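Local coordinates for uncharacterized protein (Sulfolobus tokodaii, PDB 2PD2), which is of unknown function but belongs to the DsrE/DsrF-like family, whose better-known members handle sulfur, and assembles from three copies of one small parallel alpha/beta chain, at residues D11-P14 / Q15-S19; I21-Y24 / N25-D29; Q80-P83 / G84-I87. All blocks are in the same frame, centred on the assembly; numbering follows the deposited sequence.

Contact 1 of 3, residues D11-P14 / Q15-S19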
loop_
_atom_site.group_PDB
_atom_site.type_symbol
_atom_site.label_atom_id
_atom_site.label_comp_id
_atom_site.label_asym_id
_atom_site.label_seq_id
_atom_site.Cartn_x
_atom_site.Cartn_y
_atom_site.Cartn_z
ATOM N N ASP A 11 4.038 8.073 11.308
ATOM C CA ASP A 11 2.817 8.624 11.874
ATOM C C ASP A 11 1.626 7.672 11.842
ATOM O O ASP A 11 0.601 7.944 12.463
ATOM C CB ASP A 11 2.445 9.944 11.185
ATOM C CG ASP A 11 2.270 9.801 9.683
ATOM O OD1 ASP A 11 1.838 10.789 9.052
ATOM O OD2 ASP A 11 2.566 8.719 9.131
ATOM N N LYS A 12 1.763 6.552 11.139
ATOM C CA LYS A 12 0.675 5.584 11.049
ATOM C C LYS A 12 0.994 4.271 11.750
ATOM O O LYS A 12 0.221 3.315 11.663
ATOM C CB LYS A 12 0.328 5.314 9.580
ATOM C CG LYS A 12 -0.163 6.550 8.836
ATOM C CD LYS A 12 -0.436 6.265 7.366
ATOM C CE LYS A 12 -0.881 7.535 6.639
ATOM N NZ LYS A 12 -1.134 7.310 5.187
ATOM N N VAL A 13 2.124 4.220 12.450
ATOM C CA VAL A 13 2.513 3.004 13.151
ATOM C C VAL A 13 1.494 2.536 14.188
ATOM O O VAL A 13 1.153 1.357 14.237
ATOM C CB VAL A 13 3.888 3.160 13.829
ATOM C CG1 VAL A 13 4.145 1.985 14.769
ATOM C CG2 VAL A 13 4.976 3.211 12.760
ATOM N N PRO A 14 0.990 3.450 15.035
ATOM C CA PRO A 14 0.011 2.987 16.027
ATOM C C PRO A 14 -1.151 2.221 15.384
ATOM O O PRO A 14 -1.491 1.119 15.809
ATOM C CB PRO A 14 -0.441 4.285 16.695
ATOM C CG PRO A 14 0.807 5.132 16.632
ATOM C CD PRO A 14 1.285 4.882 15.216
ATOM N N GLN A 15 -1.752 2.797 14.346
ATOM C CA GLN A 15 -2.869 2.133 13.679
ATOM C C GLN A 15 -2.426 0.865 12.958
ATOM O O GLN A 15 -3.161 -0.121 12.923
ATOM C CB GLN A 15 -3.552 3.087 12.694
ATOM C CG GLN A 15 -4.427 4.125 13.379
ATOM C CD GLN A 15 -5.071 5.080 12.400
ATOM O OE1 GLN A 15 -4.388 5.870 11.748
ATOM N NE2 GLN A 15 -6.394 5.010 12.284
ATOM N N ALA A 16 -1.222 0.889 12.393
ATOM C CA ALA A 16 -0.699 -0.277 11.691
ATOM C C ALA A 16 -0.531 -1.435 12.661
ATOM O O ALA A 16 -0.917 -2.567 12.370
ATOM C CB ALA A 16 0.642 0.054 11.038
ATOM N N LEU A 17 0.053 -1.152 13.822
ATOM C CA LEU A 17 0.258 -2.199 14.817
ATOM C C LEU A 17 -1.073 -2.771 15.300
ATOM O O LEU A 17 -1.178 -3.973 15.543
ATOM C CB LEU A 17 1.076 -1.660 16.000
ATOM C CG LEU A 17 2.492 -1.188 15.643
ATOM C CD1 LEU A 17 3.221 -0.758 16.907
ATOM C CD2 LEU A 17 3.256 -2.310 14.959
ATOM N N ARG A 18 -2.090 -1.925 15.445
ATOM C CA ARG A 18 -3.386 -2.438 15.875
ATOM C C ARG A 18 -3.941 -3.328 14.773
ATOM O O ARG A 18 -4.588 -4.331 15.045
ATOM C CB ARG A 18 -4.379 -1.311 16.173
ATOM C CG ARG A 18 -5.783 -1.851 16.480
ATOM C CD ARG A 18 -6.762 -0.799 16.989
ATOM N NE ARG A 18 -6.898 0.340 16.085
ATOM C CZ ARG A 18 -6.141 1.431 16.141
ATOM N NH1 ARG A 18 -5.194 1.534 17.065
ATOM N NH2 ARG A 18 -6.329 2.418 15.273
ATOM N N SER A 19 -3.683 -2.957 13.522
ATOM C CA SER A 19 -4.151 -3.753 12.394
ATOM C C SER A 19 -3.467 -5.120 12.380
ATOM O O SER A 19 -4.086 -6.127 12.041
ATOM C CB SER A 19 -3.896 -3.015 11.080
ATOM O OG SER A 19 -4.796 -1.930 10.927
#
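Val13 and Leu17, one helical turn apart, lie side by side and point the same way, a standard i to i+4 pairing on the buried face of a helix. The touching branches are Val13 CG1 and Leu17 CD1, 3.6 Å apart. Val13 holds CG1 opposite its own backbone N (chi1 169°), which lays that methyl alongside the leucine. Beneath the pair, Leu17 N donates to Val13 O over 2.8 Å in a nearly straight bond (N-H...O 170°). The turns beside it close in the same way, Ala16 N to Lys12 O at 2.9 Å and Arg18 N to Pro14 O at 3.1 Å. Lys12 is the N-cap residue, and Pro14, having no N-H to give, fits the first turn, where no helical carbonyl waits for one. The extended Lys12 side chain leaves this turn for a salt bridge with Asp9 of the second subunit, which probably offsets the nearby Lys12 ammonium groups of the other two chains. Helix 13-26 connects parallel strands 2-7 and 31-36 in a beta-alpha-beta unit; Val13, Ala16 and Leu17 rest on Ile7 of the first strand, and Leu17 also meets Ile53 and Leu57 of helix 51-59.

Contact 2 of 3, residues I21-Y24 / N25-D29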
loop_
_atom_site.group_PDB
_atom_site.type_symbol
_atom_site.label_atom_id
_atom_site.label_comp_id
_atom_site.label_asym_id
_atom_site.label_seq_id
_atom_site.Cartn_x
_atom_site.Cartn_y
_atom_site.Cartn_z
ATOM N N ILE A 21 -2.432 -6.671 15.022
ATOM C CA ILE A 21 -3.064 -7.399 16.117
ATOM C C ILE A 21 -4.391 -7.964 15.593
ATOM O O ILE A 21 -4.747 -9.106 15.878
ATOM C CB ILE A 21 -3.329 -6.468 17.323
ATOM C CG1 ILE A 21 -2.003 -6.107 17.995
ATOM C CG2 ILE A 21 -4.252 -7.150 18.329
ATOM C CD1 ILE A 21 -2.140 -5.090 19.117
ATOM N N ASN A 22 -5.114 -7.160 14.817
ATOM C CA ASN A 22 -6.386 -7.605 14.250
ATOM C C ASN A 22 -6.168 -8.805 13.330
ATOM O O ASN A 22 -6.945 -9.756 13.353
ATOM C CB ASN A 22 -7.075 -6.465 13.479
ATOM C CG ASN A 22 -7.668 -5.399 14.403
ATOM O OD1 ASN A 22 -7.889 -5.646 15.591
ATOM N ND2 ASN A 22 -7.941 -4.214 13.854
ATOM N N LEU A 23 -5.115 -8.754 12.518
ATOM C CA LEU A 23 -4.792 -9.850 11.607
ATOM C C LEU A 23 -4.578 -11.125 12.417
ATOM O O LEU A 23 -5.187 -12.162 12.149
ATOM C CB LEU A 23 -3.513 -9.532 10.821
ATOM C CG LEU A 23 -3.035 -10.618 9.851
ATOM C CD1 LEU A 23 -4.106 -10.853 8.798
ATOM C CD2 LEU A 23 -1.729 -10.200 9.192
ATOM N N TYR A 24 -3.695 -11.030 13.406
ATOM C CA TYR A 24 -3.376 -12.151 14.288
ATOM C C TYR A 24 -4.638 -12.778 14.874
ATOM O O TYR A 24 -4.807 -13.999 14.857
ATOM C CB TYR A 24 -2.478 -11.668 15.429
ATOM C CG TYR A 24 -2.200 -12.715 16.486
ATOM C CD1 TYR A 24 -1.169 -13.641 16.326
ATOM C CD2 TYR A 24 -2.971 -12.778 17.648
ATOM C CE1 TYR A 24 -0.911 -14.603 17.296
ATOM C CE2 TYR A 24 -2.722 -13.735 18.623
ATOM C CZ TYR A 24 -1.691 -14.644 18.440
ATOM O OH TYR A 24 -1.450 -15.594 19.401
ATOM N N ASN A 25 -5.522 -11.939 15.401
ATOM C CA ASN A 25 -6.761 -12.434 15.994
ATOM C C ASN A 25 -7.741 -13.018 14.989
ATOM O O ASN A 25 -8.571 -13.854 15.348
ATOM C CB ASN A 25 -7.476 -11.319 16.766
ATOM C CG ASN A 25 -6.755 -10.938 18.039
ATOM O OD1 ASN A 25 -6.180 -11.789 18.713
ATOM N ND2 ASN A 25 -6.801 -9.658 18.386
ATOM N N ASP A 26 -7.641 -12.596 13.732
ATOM C CA ASP A 26 -8.581 -13.054 12.719
ATOM C C ASP A 26 -8.186 -14.280 11.908
ATOM O O ASP A 26 -9.053 -15.033 11.467
ATOM C CB ASP A 26 -8.902 -11.903 11.764
ATOM C CG ASP A 26 -10.163 -12.154 10.959
ATOM O OD1 ASP A 26 -11.231 -12.330 11.581
ATOM O OD2 ASP A 26 -10.089 -12.178 9.713
ATOM N N ILE A 27 -6.891 -14.485 11.702
ATOM C CA ILE A 27 -6.437 -15.626 10.920
ATOM C C ILE A 27 -5.748 -16.674 11.781
ATOM O O ILE A 27 -4.630 -16.474 12.251
ATOM C CB ILE A 27 -5.485 -15.177 9.784
ATOM C CG1 ILE A 27 -6.230 -14.212 8.849
ATOM C CG2 ILE A 27 -5.014 -16.386 8.987
ATOM C CD1 ILE A 27 -5.427 -13.772 7.644
ATOM N N LYS A 28 -6.430 -17.801 11.974
ATOM C CA LYS A 28 -5.906 -18.892 12.777
ATOM C C LYS A 28 -4.555 -19.357 12.251
ATOM O O LYS A 28 -4.375 -19.544 11.048
ATOM C CB LYS A 28 -6.886 -20.069 12.783
ATOM C CG LYS A 28 -6.389 -21.279 13.566
ATOM C CD LYS A 28 -7.448 -22.365 13.659
ATOM C CE LYS A 28 -6.962 -23.528 14.514
ATOM N NZ LYS A 28 -8.029 -24.544 14.742
ATOM N N ASP A 29 -3.611 -19.523 13.166
ATOM C CA ASP A 29 -2.270 -19.982 12.831
ATOM C C ASP A 29 -1.567 -19.154 11.760
ATOM O O ASP A 29 -0.785 -19.678 10.970
ATOM C CB ASP A 29 -2.318 -21.453 12.405
ATOM C CG ASP A 29 -2.790 -22.362 13.526
ATOM O OD1 ASP A 29 -2.331 -22.174 14.672
ATOM O OD2 ASP A 29 -3.614 -23.263 13.260
HETATM O O HOH W 1 -8.755 -7.878 16.800
HETATM O O HOH W 2 -3.057 -15.974 14.573
#
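Leu23 O takes two backbone donors where the helix runs out: Ile27 N at 2.9 Å, nearly in line with the C=O bond, and Asp26 N at 3.0 Å, well above the carbonyl plane. Asp26 N also reaches Asn22 O, but weakly, so this N-H is shared between an i-4 and an i-3 acceptor, as is common in a last helical turn. Ile27 then leaves helical angles, and a water donates to both Tyr24 O (2.7 Å) and Ile27 O (2.8 Å), bridging the two carbonyls past the helix end. The same water lies over one face of the Tyr24 ring, toward its rim. Tyr24 carries its ring trans to the backbone N (chi1 174°), which brings CD2 to 3.5 Å from Asn25 OD1, ring and amide planes being 66° apart. A serine at Tyr24 would probably leave the Asn25 amide oxygen without its aromatic neighbour and the bridging water without the ring beneath it. On its other branch, Asn25 ND2 passes beside Ile21 CG2 and donates to a second water, which in turn donates to Asn22 OD1. Leu23 CD1 and Ile27 CD1 press together at 3.4 Å, closer than usual for methyl carbons. Here helix 13-26 ends and the chain heads for strand 31-36; Ile27 covers Met1 beside strand 2-7, Leu23 and Ile27 pack respectively on Val92 and Val96 in helix 91-100 of the second subunit, and Asp26 binds Thr89 and Arg97 of that subunit.

Contact 3 of 3, residues Q80-P83 / G84-I87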
loop_
_atom_site.group_PDB
_atom_site.type_symbol
_atom_site.label_atom_id
_atom_site.label_comp_id
_atom_site.label_asym_id
_atom_site.label_seq_id
_atom_site.Cartn_x
_atom_site.Cartn_y
_atom_site.Cartn_z
ATOM N N GLN A 80 20.470 0.888 19.730
ATOM C CA GLN A 80 19.293 1.635 20.159
ATOM C C GLN A 80 17.958 0.958 19.878
ATOM O O GLN A 80 16.913 1.421 20.331
ATOM C CB GLN A 80 19.315 3.015 19.493
ATOM C CG GLN A 80 20.703 3.658 19.455
ATOM C CD GLN A 80 20.725 4.995 18.723
ATOM O OE1 GLN A 80 20.187 5.124 17.624
ATOM N NE2 GLN A 80 21.360 5.991 19.329
ATOM N N LEU A 81 17.989 -0.140 19.138
ATOM C CA LEU A 81 16.763 -0.847 18.789
ATOM C C LEU A 81 16.322 -1.866 19.836
ATOM O O LEU A 81 17.124 -2.333 20.646
ATOM C CB LEU A 81 16.943 -1.536 17.435
ATOM C CG LEU A 81 17.373 -0.571 16.326
ATOM C CD1 LEU A 81 17.714 -1.347 15.071
ATOM C CD2 LEU A 81 16.264 0.442 16.064
ATOM N N ILE A 82 15.034 -2.191 19.818
ATOM C CA ILE A 82 14.473 -3.169 20.741
ATOM C C ILE A 82 15.183 -4.512 20.550
ATOM O O ILE A 82 15.376 -4.967 19.424
ATOM C CB ILE A 82 12.961 -3.355 20.481
ATOM C CG1 ILE A 82 12.219 -2.057 20.827
ATOM C CG2 ILE A 82 12.429 -4.534 21.293
ATOM C CD1 ILE A 82 10.770 -2.026 20.350
ATOM N N PRO A 83 15.592 -5.160 21.654
ATOM C CA PRO A 83 16.279 -6.452 21.551
ATOM C C PRO A 83 15.383 -7.527 20.944
ATOM O O PRO A 83 14.200 -7.601 21.257
ATOM C CB PRO A 83 16.646 -6.764 23.001
ATOM C CG PRO A 83 16.828 -5.393 23.604
ATOM C CD PRO A 83 15.641 -4.650 23.036
ATOM N N GLY A 84 15.949 -8.361 20.079
ATOM C CA GLY A 84 15.153 -9.412 19.467
ATOM C C GLY A 84 14.608 -9.020 18.107
ATOM O O GLY A 84 13.833 -9.759 17.495
ATOM N N ILE A 85 15.007 -7.845 17.639
ATOM C CA ILE A 85 14.583 -7.344 16.340
ATOM C C ILE A 85 15.525 -7.896 15.269
ATOM O O ILE A 85 16.741 -7.851 15.435
ATOM C CB ILE A 85 14.661 -5.787 16.292
ATOM C CG1 ILE A 85 13.532 -5.170 17.123
ATOM C CG2 ILE A 85 14.626 -5.299 14.857
ATOM C CD1 ILE A 85 12.162 -5.631 16.742
ATOM N N LYS A 86 14.976 -8.426 14.182
ATOM C CA LYS A 86 15.821 -8.918 13.096
ATOM C C LYS A 86 15.968 -7.765 12.119
ATOM O O LYS A 86 15.101 -6.898 12.047
ATOM C CB LYS A 86 15.194 -10.124 12.388
ATOM C CG LYS A 86 15.393 -11.443 13.120
ATOM C CD LYS A 86 14.824 -11.363 14.525
ATOM C CE LYS A 86 14.800 -12.708 15.201
ATOM N NZ LYS A 86 14.250 -12.579 16.577
ATOM N N ILE A 87 17.074 -7.751 11.386
ATOM C CA ILE A 87 17.351 -6.700 10.419
ATOM C C ILE A 87 17.653 -7.308 9.054
ATOM O O ILE A 87 18.266 -8.367 8.970
ATOM C CB ILE A 87 18.581 -5.873 10.857
ATOM C CG1 ILE A 87 18.277 -5.139 12.164
ATOM C CG2 ILE A 87 18.974 -4.898 9.767
ATOM C CD1 ILE A 87 19.504 -4.535 12.817
#
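Leu81, leading into the turn, faces the chain that returns from it: its CD1 meets Ile87 CD1 at 4.3 Å, a loose methyl contact across the mouth of the bend. Ile82 follows as the first residue of a type II beta turn that ends at Ile85. Its carbonyl oxygen receives Ile85 N at 3.4 Å, a long and weak bond with an N-H...O angle of 134°. More of the contact is made by carbon. Ile85 keeps CG1 beside its backbone N (chi1 -73°), which places this methylene 3.0 Å from Ile82 O and 3.9 Å from Ile82 CB, so the side chain leans back over the Ile82 carbonyl. Pro83 takes the second position, where its ring fixes phi near the value this turn type needs. Gly84 comes next with a positive phi (95°); a CB here would collide with Pro83 O, so Pro-Gly supplies the familiar central pair of a type II turn. Beyond the corner, Lys86 bends back at its second torsion and its NZ donates to Gly84 O over 3.0 Å, approaching from above the carbonyl plane and tying the lysine chain along the turn. The turn delivers the chain into strand 86-88, an outermost strand of the sheet within this chain, whose Lys86 backbone bonds to Ile64 and Gly66 of parallel strand 63-67. Leu81 and Ile87 share Ile71 of helix 68-73, while Ile82 lies against Arg51 and Ile54 of helix 51-59.

How the contacts relate
Contacts 1 and 2 belong to one element, helix 13-26, near its start and at its end, with centres 15 Å apart; contact 3, a turn leading into strand 86-88, has its centre about 19 Å from that of contact 1 and about 23 Å from that of contact 2. All three are partly buried, each combining buried apolar residues with exposed ones. Contact 1 relies on regular helical bonds, whereas contact 2 adds a shared carbonyl and bridging waters as the helix unwinds, and contact 3 has one weak turn bond and depends on proline and glycine backbone angles. Contact 1 meets the second subunit through Lys12, Gln15 and Ser19, contact 2 through Asp26 and apolar Leu23 and Ile27; contact 3 meets no other chain.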